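Local atomic coordinates of aminoglycoside-O-phosphotransferase VIII (Streptomyces rimosus, PDB entry 4H05), a protein that probably transfers a phosphate group from ATP to the 3'-hydroxyl of aminoglycoside antibiotics, an inactivation that gives resistance to these drugs. Residues L170-D181 with K262-F272; D28-Y36 with L45-G53. One frame throughout, in Å; residues are numbered along the deposited sequence.

Interaction 1. Residues L170-D181 with K262-F272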
loop_
_atom_site.group_PDB
_atom_site.type_symbol
_atom_site.label_atom_id
_atom_site.label_comp_id
_atom_site.label_asym_id
_atom_site.label_seq_id
_atom_site.Cartn_x
_atom_site.Cartn_y
_atom_site.Cartn_z
ATOM N N LEU A 170 4.173 -11.932 19.303
ATOM C CA LEU A 170 3.518 -10.889 18.466
ATOM C C LEU A 170 2.085 -11.322 18.191
ATOM O O LEU A 170 1.113 -10.629 18.485
ATOM C CB LEU A 170 4.273 -10.748 17.120
ATOM C CG LEU A 170 4.740 -9.384 16.591
ATOM C CD1 LEU A 170 4.152 -9.277 15.190
ATOM C CD2 LEU A 170 4.349 -8.180 17.443
ATOM N N LEU A 171 1.959 -12.543 17.712
ATOM C CA LEU A 171 0.668 -13.107 17.441
ATOM C C LEU A 171 -0.186 -13.228 18.696
ATOM O O LEU A 171 -1.394 -12.992 18.604
ATOM C CB LEU A 171 0.847 -14.438 16.735
ATOM C CG LEU A 171 -0.390 -15.195 16.340
ATOM C CD1 LEU A 171 -0.998 -14.394 15.178
ATOM C CD2 LEU A 171 0.005 -16.643 15.983
ATOM N N ALA A 172 0.399 -13.580 19.865
ATOM C CA ALA A 172 -0.384 -13.498 21.152
ATOM C C ALA A 172 -0.969 -12.061 21.315
ATOM O O ALA A 172 -2.129 -11.878 21.704
ATOM C CB ALA A 172 0.461 -13.886 22.392
ATOM N N GLU A 173 -0.162 -11.033 21.025
ATOM C CA GLU A 173 -0.611 -9.659 21.320
ATOM C C GLU A 173 -1.748 -9.333 20.364
ATOM O O GLU A 173 -2.773 -8.832 20.735
ATOM C CB GLU A 173 0.563 -8.665 21.241
ATOM C CG GLU A 173 0.262 -7.242 21.733
ATOM C CD GLU A 173 -0.133 -7.187 23.187
ATOM O OE1 GLU A 173 0.218 -8.120 23.892
ATOM O OE2 GLU A 173 -0.834 -6.263 23.625
ATOM N N LEU A 174 -1.594 -9.761 19.132
ATOM C CA LEU A 174 -2.612 -9.502 18.080
ATOM C C LEU A 174 -3.972 -10.125 18.403
ATOM O O LEU A 174 -4.982 -9.425 18.410
ATOM C CB LEU A 174 -2.077 -10.082 16.804
ATOM C CG LEU A 174 -2.334 -9.538 15.420
ATOM C CD1 LEU A 174 -3.056 -10.546 14.610
ATOM C CD2 LEU A 174 -2.851 -8.103 15.328
ATOM N N GLU A 175 -3.965 -11.435 18.713
ATOM C CA GLU A 175 -5.169 -12.184 19.166
ATOM C C GLU A 175 -5.743 -11.534 20.431
ATOM O O GLU A 175 -6.967 -11.341 20.567
ATOM C CB GLU A 175 -4.850 -13.702 19.341
ATOM C CG GLU A 175 -4.826 -14.558 18.048
ATOM C CD GLU A 175 -4.025 -15.878 18.182
ATOM N N ARG A 176 -4.889 -11.080 21.337
ATOM C CA ARG A 176 -5.416 -10.497 22.583
ATOM C C ARG A 176 -6.119 -9.171 22.414
ATOM O O ARG A 176 -7.153 -8.891 23.040
ATOM C CB ARG A 176 -4.286 -10.321 23.603
ATOM C CG ARG A 176 -4.751 -9.722 24.937
ATOM C CD ARG A 176 -3.605 -9.604 25.957
ATOM N NE ARG A 176 -2.845 -8.356 25.763
ATOM C CZ ARG A 176 -3.294 -7.117 26.035
ATOM N NH1 ARG A 176 -4.508 -6.905 26.542
ATOM N NH2 ARG A 176 -2.524 -6.067 25.781
ATOM N N THR A 177 -5.523 -8.307 21.612
ATOM C CA THR A 177 -6.102 -6.997 21.331
ATOM C C THR A 177 -7.073 -6.928 20.164
ATOM O O THR A 177 -7.628 -5.882 19.918
ATOM C CB THR A 177 -4.975 -5.978 21.135
ATOM O OG1 THR A 177 -3.983 -6.484 20.204
ATOM C CG2 THR A 177 -4.270 -5.764 22.492
ATOM N N ARG A 178 -7.395 -8.004 19.467
ATOM C CA ARG A 178 -8.247 -7.784 18.270
ATOM C C ARG A 178 -9.497 -6.989 18.595
ATOM O O ARG A 178 -10.107 -7.192 19.599
ATOM C CB ARG A 178 -8.553 -9.051 17.432
ATOM C CG ARG A 178 -9.933 -9.640 17.465
ATOM C CD ARG A 178 -9.906 -11.010 16.745
ATOM N NE ARG A 178 -10.784 -11.074 15.580
ATOM C CZ ARG A 178 -10.788 -12.025 14.642
ATOM N NH1 ARG A 178 -9.957 -13.070 14.657
ATOM N NH2 ARG A 178 -11.669 -11.936 13.654
ATOM N N PRO A 179 -9.859 -6.029 17.739
ATOM C CA PRO A 179 -11.081 -5.273 18.028
ATOM C C PRO A 179 -12.366 -6.109 18.115
ATOM O O PRO A 179 -12.477 -7.174 17.492
ATOM C CB PRO A 179 -11.142 -4.280 16.874
ATOM C CG PRO A 179 -9.716 -4.094 16.505
ATOM C CD PRO A 179 -9.153 -5.472 16.582
ATOM N N ALA A 180 -13.277 -5.625 18.956
ATOM C CA ALA A 180 -14.674 -6.083 19.037
ATOM C C ALA A 180 -15.482 -6.002 17.714
ATOM O O ALA A 180 -16.287 -6.867 17.413
ATOM C CB ALA A 180 -15.389 -5.242 20.109
ATOM N N ASP A 181 -15.273 -4.937 16.942
ATOM C CA ASP A 181 -16.099 -4.651 15.757
ATOM C C ASP A 181 -15.153 -4.171 14.627
ATOM O O ASP A 181 -14.038 -3.755 14.903
ATOM C CB ASP A 181 -17.055 -3.532 16.110
ATOM C CG ASP A 181 -16.314 -2.254 16.429
ATOM O OD1 ASP A 181 -15.787 -2.201 17.574
ATOM O OD2 ASP A 181 -16.182 -1.362 15.520
ATOM N N LYS A 262 -7.770 1.066 18.070
ATOM C CA LYS A 262 -7.826 0.509 16.663
ATOM C C LYS A 262 -6.550 0.899 15.903
ATOM O O LYS A 262 -5.899 0.126 15.224
ATOM C CB LYS A 262 -9.111 0.960 15.952
ATOM C CG LYS A 262 -10.394 0.245 16.413
ATOM C CD LYS A 262 -11.632 0.862 15.794
ATOM C CE LYS A 262 -12.856 -0.062 15.671
ATOM N NZ LYS A 262 -13.949 0.480 14.759
ATOM N N LEU A 263 -6.099 2.101 16.064
ATOM C CA LEU A 263 -4.848 2.444 15.364
ATOM C C LEU A 263 -3.725 1.575 15.871
ATOM O O LEU A 263 -2.862 1.093 15.109
ATOM C CB LEU A 263 -4.485 3.903 15.622
ATOM C CG LEU A 263 -4.984 5.089 14.818
ATOM C CD1 LEU A 263 -6.128 4.772 13.909
ATOM C CD2 LEU A 263 -5.163 6.368 15.662
ATOM N N ALA A 264 -3.647 1.442 17.184
ATOM C CA ALA A 264 -2.603 0.606 17.771
ATOM C C ALA A 264 -2.682 -0.813 17.207
ATOM O O ALA A 264 -1.665 -1.354 16.761
ATOM C CB ALA A 264 -2.624 0.655 19.296
ATOM N N PHE A 265 -3.906 -1.319 17.079
ATOM C CA PHE A 265 -4.130 -2.653 16.599
ATOM C C PHE A 265 -3.721 -2.768 15.157
ATOM O O PHE A 265 -3.047 -3.696 14.803
ATOM C CB PHE A 265 -5.571 -3.104 16.730
ATOM C CG PHE A 265 -5.774 -4.494 16.188
ATOM C CD1 PHE A 265 -5.431 -5.599 16.936
ATOM C CD2 PHE A 265 -6.213 -4.687 14.898
ATOM C CE1 PHE A 265 -5.560 -6.867 16.437
ATOM C CE2 PHE A 265 -6.380 -5.936 14.380
ATOM C CZ PHE A 265 -6.038 -7.050 15.138
ATOM N N TYR A 266 -4.025 -1.786 14.337
ATOM C CA TYR A 266 -3.714 -1.918 12.909
ATOM C C TYR A 266 -2.271 -1.593 12.607
ATOM O O TYR A 266 -1.703 -2.107 11.644
ATOM C CB TYR A 266 -4.767 -1.166 12.028
ATOM C CG TYR A 266 -6.128 -1.887 12.025
ATOM C CD1 TYR A 266 -6.292 -3.081 11.324
ATOM C CD2 TYR A 266 -7.204 -1.417 12.740
ATOM C CE1 TYR A 266 -7.460 -3.767 11.349
ATOM C CE2 TYR A 266 -8.428 -2.125 12.764
ATOM C CZ TYR A 266 -8.489 -3.321 12.111
ATOM O OH TYR A 266 -9.587 -4.033 12.130
ATOM N N ARG A 267 -1.600 -0.857 13.494
ATOM C CA ARG A 267 -0.159 -0.742 13.418
ATOM C C ARG A 267 0.518 -2.080 13.751
ATOM O O ARG A 267 1.545 -2.401 13.159
ATOM C CB ARG A 267 0.418 0.343 14.377
ATOM C CG ARG A 267 0.406 1.818 13.933
ATOM C CD ARG A 267 1.316 2.726 14.851
ATOM N NE ARG A 267 0.316 3.482 15.551
ATOM C CZ ARG A 267 -0.064 3.404 16.811
ATOM N NH1 ARG A 267 0.598 2.750 17.727
ATOM N NH2 ARG A 267 -1.147 4.089 17.137
ATOM N N LEU A 268 -0.011 -2.799 14.738
ATOM C CA LEU A 268 0.513 -4.102 15.140
ATOM C C LEU A 268 0.248 -5.150 14.068
ATOM O O LEU A 268 1.156 -5.915 13.641
ATOM C CB LEU A 268 -0.121 -4.552 16.482
ATOM C CG LEU A 268 0.119 -5.994 16.867
ATOM C CD1 LEU A 268 1.617 -6.305 17.109
ATOM C CD2 LEU A 268 -0.812 -6.336 18.073
ATOM N N LEU A 269 -0.974 -5.160 13.566
ATOM C CA LEU A 269 -1.223 -6.079 12.420
ATOM C C LEU A 269 -0.208 -5.959 11.289
ATOM O O LEU A 269 0.222 -6.973 10.661
ATOM C CB LEU A 269 -2.647 -5.881 11.896
ATOM C CG LEU A 269 -3.075 -6.777 10.735
ATOM C CD1 LEU A 269 -3.049 -8.247 11.191
ATOM C CD2 LEU A 269 -4.452 -6.324 10.183
ATOM N N ASP A 270 0.175 -4.727 11.031
ATOM C CA ASP A 270 1.006 -4.460 9.901
ATOM C C ASP A 270 2.423 -4.966 10.098
ATOM O O ASP A 270 3.126 -5.176 9.129
ATOM C CB ASP A 270 1.023 -2.969 9.534
ATOM C CG ASP A 270 1.524 -2.716 8.084
ATOM O OD1 ASP A 270 1.110 -3.425 7.125
ATOM O OD2 ASP A 270 2.383 -1.843 7.886
ATOM N N GLU A 271 2.846 -5.157 11.339
ATOM C CA GLU A 271 4.157 -5.684 11.580
ATOM C C GLU A 271 4.302 -7.090 11.022
ATOM O O GLU A 271 5.411 -7.572 10.875
ATOM C CB GLU A 271 4.386 -5.780 13.075
ATOM C CG GLU A 271 4.178 -4.462 13.841
ATOM C CD GLU A 271 5.486 -3.853 14.193
ATOM O OE1 GLU A 271 6.366 -3.947 13.302
ATOM O OE2 GLU A 271 5.632 -3.341 15.330
ATOM N N PHE A 272 3.177 -7.750 10.770
ATOM C CA PHE A 272 3.181 -9.159 10.346
ATOM C C PHE A 272 3.374 -9.290 8.856
ATOM O O PHE A 272 3.606 -10.369 8.365
ATOM C CB PHE A 272 1.864 -9.850 10.684
ATOM C CG PHE A 272 1.640 -10.037 12.153
ATOM C CD1 PHE A 272 1.874 -11.252 12.756
ATOM C CD2 PHE A 272 1.212 -9.026 12.906
ATOM C CE1 PHE A 272 1.657 -11.427 14.084
ATOM C CE2 PHE A 272 1.006 -9.166 14.255
ATOM C CZ PHE A 272 1.254 -10.370 14.859
HETATM O O HOH W 1 -11.575 -3.053 13.776
#

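Interaction 2. Residues D28-Y36 with L45-G53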
loop_
_atom_site.group_PDB
_atom_site.type_symbol
_atom_site.label_atom_id
_atom_site.label_comp_id
_atom_site.label_asym_id
_atom_site.label_seq_id
_atom_site.Cartn_x
_atom_site.Cartn_y
_atom_site.Cartn_z
ATOM N N ASP A 28 15.161 -3.259 -5.863
ATOM C CA ASP A 28 15.583 -4.605 -6.298
ATOM C C ASP A 28 15.275 -5.619 -5.167
ATOM O O ASP A 28 14.666 -5.246 -4.160
ATOM C CB ASP A 28 17.073 -4.612 -6.725
ATOM C CG ASP A 28 17.448 -5.836 -7.620
ATOM O OD1 ASP A 28 16.549 -6.635 -7.988
ATOM O OD2 ASP A 28 18.641 -5.999 -7.947
ATOM N N GLY A 29 15.674 -6.884 -5.354
ATOM C CA GLY A 29 15.403 -7.983 -4.413
ATOM C C GLY A 29 15.369 -9.294 -5.190
ATOM O O GLY A 29 15.128 -9.262 -6.391
ATOM N N ALA A 30 15.611 -10.430 -4.519
ATOM C CA ALA A 30 15.679 -11.783 -5.156
ATOM C C ALA A 30 16.691 -11.833 -6.325
ATOM O O ALA A 30 17.771 -11.289 -6.189
ATOM C CB ALA A 30 14.287 -12.259 -5.578
ATOM N N SER A 31 16.357 -12.486 -7.448
ATOM C CA SER A 31 17.112 -12.312 -8.722
ATOM C C SER A 31 17.027 -10.823 -9.139
ATOM O O SER A 31 17.675 -9.969 -8.520
ATOM C CB SER A 31 16.599 -13.246 -9.861
ATOM O OG SER A 31 17.034 -14.602 -9.762
ATOM N N GLY A 32 16.235 -10.505 -10.164
ATOM C CA GLY A 32 15.911 -9.116 -10.469
ATOM C C GLY A 32 14.486 -8.842 -10.000
ATOM O O GLY A 32 13.708 -8.246 -10.740
ATOM N N ALA A 33 14.158 -9.226 -8.761
ATOM C CA ALA A 33 12.762 -9.367 -8.320
ATOM C C ALA A 33 12.131 -8.219 -7.528
ATOM O O ALA A 33 11.764 -8.412 -6.371
ATOM C CB ALA A 33 12.593 -10.663 -7.529
ATOM N N GLY A 34 11.917 -7.076 -8.180
ATOM C CA GLY A 34 11.122 -6.016 -7.610
ATOM C C GLY A 34 10.327 -5.114 -8.554
ATOM O O GLY A 34 9.327 -5.522 -9.129
ATOM N N VAL A 35 10.760 -3.856 -8.614
ATOM C CA VAL A 35 9.981 -2.759 -9.117
ATOM C C VAL A 35 10.852 -1.972 -10.084
ATOM O O VAL A 35 11.954 -1.601 -9.732
ATOM C CB VAL A 35 9.530 -1.833 -7.964
ATOM C CG1 VAL A 35 8.806 -0.572 -8.517
ATOM C CG2 VAL A 35 8.607 -2.600 -6.986
ATOM N N TYR A 36 10.353 -1.723 -11.299
ATOM C CA TYR A 36 11.058 -0.961 -12.310
ATOM C C TYR A 36 10.167 0.083 -12.964
ATOM O O TYR A 36 8.943 -0.110 -13.060
ATOM C CB TYR A 36 11.608 -1.896 -13.412
ATOM C CG TYR A 36 12.376 -3.086 -12.894
ATOM C CD1 TYR A 36 13.735 -3.040 -12.774
ATOM C CD2 TYR A 36 11.720 -4.252 -12.552
ATOM C CE1 TYR A 36 14.453 -4.112 -12.282
ATOM C CE2 TYR A 36 12.424 -5.346 -12.090
ATOM C CZ TYR A 36 13.799 -5.254 -11.941
ATOM O OH TYR A 36 14.497 -6.324 -11.484
ATOM N N LEU A 45 6.152 3.189 -18.125
ATOM C CA LEU A 45 5.453 2.112 -17.445
ATOM C C LEU A 45 6.107 1.834 -16.110
ATOM O O LEU A 45 7.325 2.001 -15.904
ATOM C CB LEU A 45 5.488 0.835 -18.243
ATOM C CG LEU A 45 5.022 1.069 -19.691
ATOM C CD1 LEU A 45 5.320 -0.120 -20.545
ATOM C CD2 LEU A 45 3.502 1.342 -19.787
ATOM N N PHE A 46 5.292 1.349 -15.212
ATOM C CA PHE A 46 5.774 0.704 -14.017
ATOM C C PHE A 46 5.676 -0.816 -14.166
ATOM O O PHE A 46 4.620 -1.346 -14.590
ATOM C CB PHE A 46 4.859 1.108 -12.826
ATOM C CG PHE A 46 4.968 2.538 -12.366
ATOM C CD1 PHE A 46 4.028 3.035 -11.422
ATOM C CD2 PHE A 46 5.956 3.429 -12.838
ATOM C CE1 PHE A 46 4.090 4.354 -10.969
ATOM C CE2 PHE A 46 5.999 4.748 -12.372
ATOM C CZ PHE A 46 5.062 5.204 -11.434
ATOM N N VAL A 47 6.717 -1.539 -13.742
ATOM C CA VAL A 47 6.769 -3.031 -13.836
ATOM C C VAL A 47 7.153 -3.584 -12.494
ATOM O O VAL A 47 8.109 -3.117 -11.876
ATOM C CB VAL A 47 7.782 -3.516 -14.850
ATOM C CG1 VAL A 47 7.978 -5.010 -14.728
ATOM C CG2 VAL A 47 7.409 -3.052 -16.264
ATOM N N LYS A 48 6.333 -4.501 -11.998
ATOM C CA LYS A 48 6.543 -5.159 -10.722
ATOM C C LYS A 48 6.662 -6.640 -11.046
ATOM O O LYS A 48 5.869 -7.184 -11.803
ATOM C CB LYS A 48 5.373 -4.920 -9.734
ATOM C CG LYS A 48 5.356 -3.513 -9.160
ATOM C CD LYS A 48 4.187 -3.134 -8.245
ATOM C CE LYS A 48 3.885 -4.142 -7.187
ATOM N NZ LYS A 48 2.718 -3.720 -6.366
ATOM N N VAL A 49 7.679 -7.269 -10.484
ATOM C CA VAL A 49 7.813 -8.713 -10.563
ATOM C C VAL A 49 8.033 -9.166 -9.126
ATOM O O VAL A 49 8.785 -8.543 -8.374
ATOM C CB VAL A 49 9.009 -9.100 -11.500
ATOM C CG1 VAL A 49 8.973 -10.578 -11.886
ATOM C CG2 VAL A 49 8.979 -8.261 -12.771
ATOM N N ALA A 50 7.346 -10.222 -8.717
ATOM C CA ALA A 50 7.414 -10.605 -7.320
ATOM C C ALA A 50 7.939 -12.037 -7.073
ATOM O O ALA A 50 7.543 -13.019 -7.773
ATOM C CB ALA A 50 6.071 -10.446 -6.689
ATOM N N ALA A 51 8.805 -12.101 -6.040
ATOM C CA ALA A 51 9.327 -13.346 -5.433
ATOM C C ALA A 51 8.273 -14.119 -4.561
ATOM O O ALA A 51 8.041 -13.766 -3.400
ATOM C CB ALA A 51 10.594 -13.024 -4.613
ATOM N N LEU A 52 7.616 -15.128 -5.161
ATOM C CA LEU A 52 6.864 -16.217 -4.434
ATOM C C LEU A 52 5.298 -16.055 -4.288
ATOM O O LEU A 52 4.545 -16.119 -5.271
ATOM C CB LEU A 52 7.552 -16.555 -3.092
ATOM N N GLY A 53 4.815 -15.909 -3.060
ATOM C CA GLY A 53 3.413 -15.562 -2.823
ATOM C C GLY A 53 3.277 -14.044 -2.846
ATOM O O GLY A 53 2.157 -13.513 -2.817
#

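Interaction 1. Residues L170-D181 with K262-F272
L174 and F265 meet at the middle of this contact, side chain across side chain at about a right angle. The F265 ring is met over one face and at its edge. P179 lies over the face, with CD 3.4 Å from the ring centroid and only 9° off its normal, a CH-pi contact. T177 OG1 and the carbonyl oxygen of L174 lie at the ring edge. With CG anti to the backbone N (chi1 179°), the F265 ring reaches across to L174 and P179. L174 lies between this ring and that of F272, and its CG is 3.6 Å from F272 CE2. L170 faces the F272 ring, with its CB 3.8 Å from F272 CZ; the fit of its CD1 is too close to be trusted. The backbone N of L171 lies at that ring's edge.

L268 packs as a knob into a hole formed by L170, L174, E173 and T177. Its CD2 is 3.6 Å from L174 CA. The contact joins helices 167-177 and 260-270 in the C-terminal, largely helical part of the kinase-like fold. Their local axes run roughly antiparallel, at 148°, and come within 10.1 Å. Helix 137-150 closes in on F265 and F272 as well.

T177 OG1 turns back to its own helix and donates to E173 O at 2.7 Å. E173 O thus accepts two bonds, the other from T177 N. Beyond P179 the contact becomes polar. The extended K262 chain brings NZ to D181 OD2 at 3.0 Å, on the syn side of the carboxylate. K262 NZ has a second acidic partner, D218. A water bridges Y266 OH and D181 O.

Interaction 2. Residues D28-Y36 with L45-G53
The beta hairpin of strands 35-40 and 43-50 belongs to the five-stranded antiparallel sheet of the N-terminal lobe. Y36 and V47 form an antiparallel hydrogen-bonded pair. Y36 N gives to V47 O at 2.7 Å, nearly straight at 164°, and V47 N gives back to Y36 O at 2.7 Å. Two residues further along, V49 N bonds to G34 O at 2.8 Å, in the carbonyl plane. V35 and K48 make the non-hydrogen-bonded pair between.

The side chains of V35 and K48 lie side by side and point the same way, with V35 CG2 4.0 Å from K48 CG. That CG lies beside the backbone N of K48 (chi1 -74°); beyond it the chain bends and leads away from V35. Its NZ forms salt bridges with E61 and D210, the latter a predicted magnesium ligand. Y36 and V47 share the other face, where the Y36 ring meets W23 edge-to-face.

On the N-terminal side of V35 the chain is loop. There A30 CB touches A51 CB at 3.9 Å, though A30 is poorly ordered. The lysine on this strand, its glutamate partner on helix 54-71 and the nearby loop 28-34 match the nucleotide-binding lobe of protein kinase-like enzymes.

Interactions 1 and 2 lie in different lobes, with centres 29 Å apart and nearest atoms about 12 Å apart. They share no helix or strand. Interaction 1 joins two helices distant in sequence, and side chains do most of the work. Its middle is buried, and its polar end at D181 is exposed. Interaction 2 joins neighbouring strands, and backbone hydrogen bonds carry it. Its buried residues include Y36, V47 and V49, while its loop end at A30 and A51 is exposed. A lysine bridges two acids in each. That of interaction 2 pairs with D210, a predicted magnesium ligand; that of 170-181 with 262-272 ties a loop to a helix.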